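Side-chain contacts in UDP-N-acetylglucosamine 4,6-dehydratase (Vibrio fischeri, PDB 3PVZ), which probably acts as an NAD-dependent lyase of the extended short-chain dehydrogenase type, dehydrating the sugar of UDP-N-acetylglucosamine: residues E54-N59 with R78-S83; R126-P131 with P171-G176; I273-L278 with Y283-C288. One frame throughout, in Å; residues are numbered along the deposited sequence. Where two conformers were deposited one is given.

Contact 1. Residues E54-N59 with R78-S83; sequences EIFKRN and RDIRSS
In the NAD-binding Rossmann fold, F56 of helix 46-56 packs against I80 and R81 of helix 70-83, the helices that follow two neighbouring parallel strands, 37-41 and 62-66. CA atoms of F56 and I80 lie 8.0 Å apart, and no hydrogen bond crosses between the segments. The contact is instead a CH-pi one: methyl CG2 of I80 sits over the centre of the F56 ring, 3.5 Å from its centroid and 13° off the ring normal. F56 reaches it with CG anti to the backbone N (chi1 -169°), which carries the ring toward helix 70-83. F91 of strand 90-94 meets the same phenyl group edge-to-face, so the ring bridges helix and sheet. Within 54-59, away from the touching side chains, E54 holds K57 and R58 by salt bridges, K57 NZ to E54 OE2 and R58 NH1 to E54 OE1. R81 starts out away from F56, but its chain bends at chi2 and chi3, bringing the guanidinium back to the ring with the planes 62° apart. There NH1, hydrogen-bonded to the carbonyl of G85, approaches F56 CZ obliquely at 3.4 Å.

Contact 2. Residues R126-P131 with P171-G176; sequences RSEKDP and PVNMMG
The backbones of E128 and M174 come closest here, with CA atoms 6.4 Å apart: a 3-10 turn ending at E128 faces the first turn of helix 174-189. Just after the 3-10 turn the chain opens into a loop, and D130 caps the start of helix 131-154. On the partner segment N173 occupies the N-cap position, and its OD1 accepts from G176 N at 3.0 Å, the donor lying almost on the extension of the amide C=O. E128 supplies a second acceptor at the same helix start. Its OE2 takes the N-H of M174 at 2.6 Å with an angle of 158° at the hydrogen, the donor standing well above the carboxylate plane. Two side-chain oxygens thus grip separate amides of the first turn. The glutamate chain runs extended beyond CG and crosses the M174 side chain at about a right angle, its CD 3.2 Å from M174 CG, which makes for tight packing. OE2 also lies 3.2 Å from N173 CB, and the carboxylate and amide planes are turned 64° apart. In this Rossmann-type enzyme the helix so capped carries M175 and K179, spaced as in the YxxxK motif of short-chain dehydrogenases but with methionine in the tyrosine position; K179 binds NAD, and the side chain of M175, a selenomethionine here, is about 5 Å from the cofactor. The M174 side chain, also selenomethionine, bends at chi2 and chi3, leading away from E128 to I375, V376 and F379 of helix 372-382. On either side of E128 in sequence the chain reaches the second subunit: S127 OG is hydrogen-bonded to E70 OE1 of that chain, while K129 NZ bonds to its T93 O and makes a cation-pi contact with its F94.

Contact 3. Residues I273-L278 with Y283-C288; sequences IAVKYL and YEPHLC
V275 and P285 cross at about a right angle, the pyrrolidine ring of the proline meeting the forked end of the valine. The ring atom CG does the touching: it lies 3.7 Å from V275 CG1 and 4.1 Å from V275 CG2, so that both methyls rest against one corner of the ring. CG1 stands anti to the backbone N of V275 (chi1 180°), which leaves the other methyl beside that N and spreads the fork across the proline. One helical turn further on, L278 runs alongside P285 in the opposite direction, and its CD1 reaches the same CG at 4.2 Å, a looser contact than that of the valine. P285 is thereby flanked by two residues on one side of helix 270-280. L278 also meets Y283 nearer the backbone, CB to CB at 4.2 Å. Its carbonyl oxygen accepts the N-H of Y283 at 2.7 Å with an angle of 161° at the hydrogen, the donor tilted 34° from the carbonyl plane. This bond ties the last turns of the helix to the residue leading into strand 284-287 and closes the short helix-to-strand connection. From Y283 CB, close to L278, the phenol leads off elsewhere and its ring packs edge-to-face with W307. The arrangement is a helix lying on the face of a small three-stranded parallel sheet, in which 284-287 is an outer strand. L278 also touches W307 and C309 of the adjacent strand 306-312, as well as I218 of helix 210-219, next to which A274 and Y277 pack on F214. H286 and C288 meet helix 291-300, the helix of the beta-alpha-beta connection that leads from strand 284-287 to strand 306-312.

The three contacts follow one another along the chain without touching, their centres 32 to 35 Å apart. Contacts 1 and 2 belong to the nucleotide-binding part of the fold but lie on opposite sides of the chain's centre, with nearest atoms about 23 Å apart; both reach the second subunit. Contact 2 is next to the cofactor, whereas in contact 1 the side chain of I80 is about 13 Å from a bound NAD and about 12 Å from that of D67, which binds NAD. Contact 3 is remote from the known binding residues, at the three-stranded parallel sheet that contains strand 284-287, with nearest atoms about 16 Å from contact 1 and about 17 Å from contact 2.

Contact 1. Residues E54-N59 with R78-S83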
# COMPACT_ATOMS: atom_id res chain seq x y z
N GLU A 54 20.23 -1.49 3.85
CA GLU A 54 21.47 -0.86 4.26
C GLU A 54 21.78 -1.02 5.73
O GLU A 54 22.93 -1.15 6.10
CB GLU A 54 21.54 0.63 3.88
CG GLU A 54 21.60 0.87 2.42
CD GLU A 54 22.82 0.26 1.78
OE1 GLU A 54 23.93 0.66 2.18
OE2 GLU A 54 22.69 -0.56 0.85
N ILE A 55 20.78 -1.04 6.57
CA ILE A 55 20.97 -1.21 8.00
C ILE A 55 21.27 -2.69 8.28
O ILE A 55 22.26 -3.05 8.92
CB ILE A 55 19.72 -0.70 8.82
CG1 ILE A 55 19.49 0.77 8.56
CG2 ILE A 55 19.87 -1.06 10.32
CD1 ILE A 55 18.22 1.41 9.32
N PHE A 56 20.41 -3.56 7.76
CA PHE A 56 20.51 -4.97 8.05
C PHE A 56 21.90 -5.57 7.74
O PHE A 56 22.41 -6.38 8.50
CB PHE A 56 19.44 -5.73 7.26
CG PHE A 56 19.29 -7.15 7.70
CD1 PHE A 56 20.12 -8.11 7.20
CD2 PHE A 56 18.34 -7.52 8.64
CE1 PHE A 56 20.01 -9.42 7.61
CE2 PHE A 56 18.21 -8.86 9.04
CZ PHE A 56 19.07 -9.80 8.51
N LYS A 57 22.49 -5.20 6.61
CA LYS A 57 23.76 -5.78 6.16
C LYS A 57 24.92 -5.33 7.05
O LYS A 57 26.01 -5.91 6.97
CB LYS A 57 24.02 -5.40 4.69
CG LYS A 57 24.28 -3.94 4.40
CD LYS A 57 24.83 -3.67 2.97
CE LYS A 57 23.73 -3.46 1.95
NZ LYS A 57 24.24 -2.89 0.60
N ARG A 58 24.70 -4.29 7.85
CA ARG A 58 25.72 -3.80 8.79
C ARG A 58 25.47 -4.27 10.24
O ARG A 58 25.98 -3.68 11.22
CB ARG A 58 25.76 -2.29 8.73
CG ARG A 58 26.38 -1.82 7.38
CD ARG A 58 26.45 -0.36 7.27
NE ARG A 58 27.13 0.04 6.05
CZ ARG A 58 26.52 0.26 4.86
NH1 ARG A 58 25.19 0.13 4.70
NH2 ARG A 58 27.24 0.62 3.81
N ASN A 59 24.62 -5.31 10.35
CA ASN A 59 24.45 -6.13 11.54
C ASN A 59 24.00 -5.35 12.79
O ASN A 59 24.73 -5.29 13.75
CB ASN A 59 25.74 -6.88 11.81
CG ASN A 59 25.63 -7.82 12.97
OD1 ASN A 59 24.60 -8.48 13.15
ND2 ASN A 59 26.66 -7.82 13.83
N ARG A 78 12.03 -11.91 2.32
CA ARG A 78 12.60 -12.89 1.37
C ARG A 78 13.87 -12.36 0.71
O ARG A 78 14.86 -13.04 0.65
CB ARG A 78 11.55 -13.34 0.36
CG ARG A 78 10.44 -14.17 1.03
CD ARG A 78 9.44 -14.87 0.06
NE ARG A 78 8.25 -15.34 0.80
CZ ARG A 78 8.21 -16.40 1.61
NH1 ARG A 78 9.28 -17.19 1.80
NH2 ARG A 78 7.07 -16.71 2.23
N ASP A 79 13.85 -11.14 0.23
CA ASP A 79 15.03 -10.48 -0.29
C ASP A 79 16.19 -10.42 0.75
O ASP A 79 17.37 -10.66 0.45
CB ASP A 79 14.59 -9.06 -0.65
CG ASP A 79 15.56 -8.33 -1.52
OD1 ASP A 79 16.63 -8.90 -1.87
OD2 ASP A 79 15.24 -7.17 -1.87
N ILE A 80 15.86 -10.05 1.98
CA ILE A 80 16.88 -9.97 3.02
C ILE A 80 17.44 -11.37 3.29
O ILE A 80 18.64 -11.54 3.45
CB ILE A 80 16.33 -9.38 4.33
CG1 ILE A 80 16.31 -7.86 4.22
CG2 ILE A 80 17.19 -9.82 5.53
CD1 ILE A 80 15.52 -7.18 5.29
N ARG A 81 16.57 -12.37 3.35
CA ARG A 81 17.04 -13.73 3.63
C ARG A 81 18.01 -14.20 2.55
O ARG A 81 19.04 -14.76 2.87
CB ARG A 81 15.90 -14.74 3.79
CG ARG A 81 14.84 -14.37 4.87
CD ARG A 81 15.14 -14.78 6.33
NE ARG A 81 16.10 -13.90 7.01
CZ ARG A 81 15.90 -13.21 8.14
NH1 ARG A 81 16.89 -12.47 8.63
NH2 ARG A 81 14.74 -13.26 8.81
N SER A 82 17.71 -13.95 1.29
CA SER A 82 18.58 -14.47 0.25
C SER A 82 19.82 -13.61 0.01
O SER A 82 20.88 -14.11 -0.32
CB SER A 82 17.81 -14.74 -1.05
OG SER A 82 17.05 -13.63 -1.46
N SER A 83 19.71 -12.31 0.21
CA SER A 83 20.87 -11.44 0.11
C SER A 83 21.83 -11.58 1.29
O SER A 83 23.03 -11.63 1.07
CB SER A 83 20.45 -9.98 -0.00
OG SER A 83 19.75 -9.77 -1.21

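Contact 2. Residues R126-P131 with P171-G176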
# COMPACT_ATOMS: atom_id res chain seq x y z
N ARG A 126 -2.04 12.75 -7.77
CA ARG A 126 -3.46 12.50 -7.99
C ARG A 126 -4.22 12.19 -6.71
O ARG A 126 -5.44 12.18 -6.69
CB ARG A 126 -3.61 11.33 -8.97
CG ARG A 126 -2.95 10.01 -8.49
CD ARG A 126 -1.99 9.44 -9.55
NE ARG A 126 -0.58 9.65 -9.22
CZ ARG A 126 0.11 10.75 -9.54
NH1 ARG A 126 -0.47 11.72 -10.22
NH2 ARG A 126 1.39 10.87 -9.19
N SER A 127 -3.50 11.93 -5.62
CA SER A 127 -4.16 11.69 -4.34
C SER A 127 -4.86 12.97 -3.87
O SER A 127 -5.53 12.98 -2.84
CB SER A 127 -3.18 11.13 -3.30
OG SER A 127 -2.86 9.76 -3.61
N GLU A 128 -4.71 14.03 -4.64
CA GLU A 128 -5.48 15.25 -4.51
C GLU A 128 -6.91 15.24 -5.00
O GLU A 128 -7.62 16.20 -4.74
CB GLU A 128 -4.83 16.33 -5.37
CG GLU A 128 -4.01 17.26 -4.65
CD GLU A 128 -3.47 18.31 -5.59
OE1 GLU A 128 -4.30 19.01 -6.21
OE2 GLU A 128 -2.23 18.41 -5.69
N LYS A 129 -7.27 14.25 -5.82
CA LYS A 129 -8.56 14.23 -6.53
C LYS A 129 -9.70 14.70 -5.68
O LYS A 129 -10.48 15.55 -6.08
CB LYS A 129 -8.95 12.78 -6.90
CG LYS A 129 -8.39 12.25 -8.21
CD LYS A 129 -8.70 10.74 -8.43
CE LYS A 129 -8.73 9.86 -7.18
NZ LYS A 129 -10.10 9.84 -6.44
N ASP A 130 -9.80 14.07 -4.52
CA ASP A 130 -11.02 14.09 -3.74
C ASP A 130 -10.68 14.50 -2.33
O ASP A 130 -9.56 14.42 -1.93
CB ASP A 130 -11.69 12.72 -3.79
CG ASP A 130 -10.89 11.65 -3.06
OD1 ASP A 130 -10.00 11.02 -3.66
OD2 ASP A 130 -11.17 11.43 -1.87
N PRO A 131 -11.67 14.96 -1.58
CA PRO A 131 -11.29 15.47 -0.29
C PRO A 131 -10.93 14.35 0.73
O PRO A 131 -10.33 14.64 1.75
CB PRO A 131 -12.52 16.28 0.15
CG PRO A 131 -13.66 15.81 -0.69
CD PRO A 131 -13.12 15.07 -1.85
N PRO A 171 5.82 24.87 -3.56
CA PRO A 171 5.03 23.76 -4.06
C PRO A 171 4.02 24.27 -5.05
O PRO A 171 3.62 25.43 -4.99
CB PRO A 171 4.34 23.21 -2.82
CG PRO A 171 4.22 24.38 -1.91
CD PRO A 171 5.48 25.20 -2.16
N VAL A 172 3.64 23.39 -5.97
CA VAL A 172 2.70 23.71 -7.03
C VAL A 172 1.42 22.85 -6.94
O VAL A 172 0.41 23.18 -7.54
CB VAL A 172 3.41 23.59 -8.42
CG1 VAL A 172 4.44 24.72 -8.61
CG2 VAL A 172 4.09 22.20 -8.61
N ASN A 173 1.47 21.78 -6.15
CA ASN A 173 0.32 20.89 -5.93
C ASN A 173 0.14 20.59 -4.42
O ASN A 173 0.96 21.02 -3.63
CB ASN A 173 0.51 19.62 -6.76
CG ASN A 173 1.83 18.95 -6.49
OD1 ASN A 173 2.30 18.91 -5.35
ND2 ASN A 173 2.44 18.39 -7.52
N MSE A 174 -0.93 19.92 -4.02
CA MSE A 174 -1.26 19.71 -2.59
C MSE A 174 -0.29 18.73 -1.89
O MSE A 174 -0.08 18.81 -0.68
CB MSE A 174 -2.70 19.22 -2.39
CG MSE A 174 -3.79 20.13 -2.98
SE MSE A 174 -3.78 21.79 -2.07
CE MSE A 174 -4.75 21.24 -0.44
N MSE A 175 0.25 17.80 -2.66
CA MSE A 175 1.32 16.91 -2.22
C MSE A 175 2.48 17.67 -1.63
O MSE A 175 2.88 17.47 -0.48
CB MSE A 175 1.85 16.12 -3.42
CG MSE A 175 1.56 14.72 -3.40
SE MSE A 175 2.59 13.99 -1.96
CE MSE A 175 4.33 14.39 -2.80
N GLY A 176 3.05 18.54 -2.46
CA GLY A 176 4.18 19.34 -2.09
C GLY A 176 3.82 20.28 -0.99
O GLY A 176 4.62 20.52 -0.10

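Contact 3. Residues I273-L278 with Y283-C288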
# COMPACT_ATOMS: atom_id res chain seq x y z
N ILE A 273 14.50 5.93 -21.37
CA ILE A 273 14.67 4.78 -20.46
C ILE A 273 13.89 3.59 -20.98
O ILE A 273 14.41 2.50 -20.96
CB ILE A 273 14.20 5.03 -19.02
CG1 ILE A 273 14.96 6.19 -18.35
CG2 ILE A 273 14.37 3.76 -18.16
CD1 ILE A 273 16.44 6.02 -18.27
N ALA A 274 12.66 3.80 -21.44
CA ALA A 274 11.87 2.67 -21.99
C ALA A 274 12.59 1.95 -23.14
O ALA A 274 12.73 0.74 -23.13
CB ALA A 274 10.45 3.12 -22.43
N VAL A 275 13.07 2.70 -24.11
CA VAL A 275 13.81 2.10 -25.21
C VAL A 275 15.01 1.29 -24.69
O VAL A 275 15.12 0.10 -24.99
CB VAL A 275 14.27 3.16 -26.20
CG1 VAL A 275 15.02 2.53 -27.32
CG2 VAL A 275 13.06 3.92 -26.74
N LYS A 276 15.86 1.89 -23.84
CA LYS A 276 16.99 1.15 -23.27
C LYS A 276 16.56 -0.15 -22.61
O LYS A 276 17.25 -1.16 -22.70
CB LYS A 276 17.74 1.98 -22.23
CG LYS A 276 18.72 2.95 -22.84
CD LYS A 276 19.03 4.14 -21.90
CE LYS A 276 19.50 5.39 -22.67
NZ LYS A 276 20.95 5.36 -23.05
N TYR A 277 15.42 -0.07 -21.93
CA TYR A 277 14.91 -1.15 -21.12
C TYR A 277 14.35 -2.28 -21.99
O TYR A 277 14.61 -3.46 -21.72
CB TYR A 277 13.87 -0.57 -20.18
CG TYR A 277 13.12 -1.57 -19.35
CD1 TYR A 277 13.77 -2.42 -18.48
CD2 TYR A 277 11.75 -1.63 -19.42
CE1 TYR A 277 13.08 -3.32 -17.72
CE2 TYR A 277 11.05 -2.52 -18.68
CZ TYR A 277 11.71 -3.36 -17.83
OH TYR A 277 10.96 -4.24 -17.11
N LEU A 278 13.63 -1.93 -23.05
CA LEU A 278 13.16 -2.91 -24.03
C LEU A 278 14.31 -3.60 -24.75
O LEU A 278 14.25 -4.78 -24.99
CB LEU A 278 12.24 -2.24 -25.06
CG LEU A 278 10.89 -1.82 -24.52
CD1 LEU A 278 10.13 -0.95 -25.51
CD2 LEU A 278 10.09 -3.04 -24.15
N TYR A 283 13.87 -6.62 -26.94
CA TYR A 283 12.77 -6.13 -27.78
C TYR A 283 13.15 -4.83 -28.51
O TYR A 283 13.93 -4.02 -28.01
CB TYR A 283 11.52 -5.88 -26.93
CG TYR A 283 10.83 -7.12 -26.35
CD1 TYR A 283 10.28 -8.10 -27.17
CD2 TYR A 283 10.69 -7.26 -24.97
CE1 TYR A 283 9.63 -9.22 -26.63
CE2 TYR A 283 10.05 -8.37 -24.42
CZ TYR A 283 9.51 -9.35 -25.26
OH TYR A 283 8.86 -10.43 -24.70
N GLU A 284 12.61 -4.66 -29.72
CA GLU A 284 12.78 -3.41 -30.45
C GLU A 284 11.48 -2.62 -30.36
O GLU A 284 10.40 -3.17 -30.57
CB GLU A 284 13.20 -3.65 -31.91
CG GLU A 284 14.73 -3.79 -32.15
CD GLU A 284 15.53 -2.52 -31.84
OE1 GLU A 284 16.51 -2.60 -31.07
OE2 GLU A 284 15.21 -1.43 -32.39
N PRO A 285 11.58 -1.33 -29.99
CA PRO A 285 10.40 -0.50 -29.85
C PRO A 285 9.68 -0.28 -31.19
O PRO A 285 10.33 -0.02 -32.18
CB PRO A 285 10.96 0.83 -29.35
CG PRO A 285 12.26 0.50 -28.79
CD PRO A 285 12.79 -0.63 -29.54
N HIS A 286 8.36 -0.40 -31.19
CA HIS A 286 7.56 -0.00 -32.34
C HIS A 286 6.82 1.26 -31.95
O HIS A 286 5.98 1.22 -31.05
CB HIS A 286 6.56 -1.09 -32.74
CG HIS A 286 5.81 -0.78 -34.00
ND1 HIS A 286 6.23 -1.21 -35.25
CD2 HIS A 286 4.66 -0.08 -34.21
CE1 HIS A 286 5.38 -0.78 -36.17
NE2 HIS A 286 4.42 -0.10 -35.57
N LEU A 287 7.13 2.37 -32.60
CA LEU A 287 6.45 3.63 -32.33
C LEU A 287 5.04 3.62 -32.91
O LEU A 287 4.85 3.57 -34.12
CB LEU A 287 7.25 4.81 -32.88
CG LEU A 287 8.18 5.54 -31.88
CD1 LEU A 287 9.58 5.75 -32.46
CD2 LEU A 287 7.55 6.87 -31.43
N CYS A 288 4.04 3.63 -32.03
CA CYS A 288 2.65 3.73 -32.43
C CYS A 288 2.22 5.16 -32.26
O CYS A 288 2.81 5.91 -31.49
CB CYS A 288 1.75 2.86 -31.57
SG CYS A 288 2.27 1.15 -31.45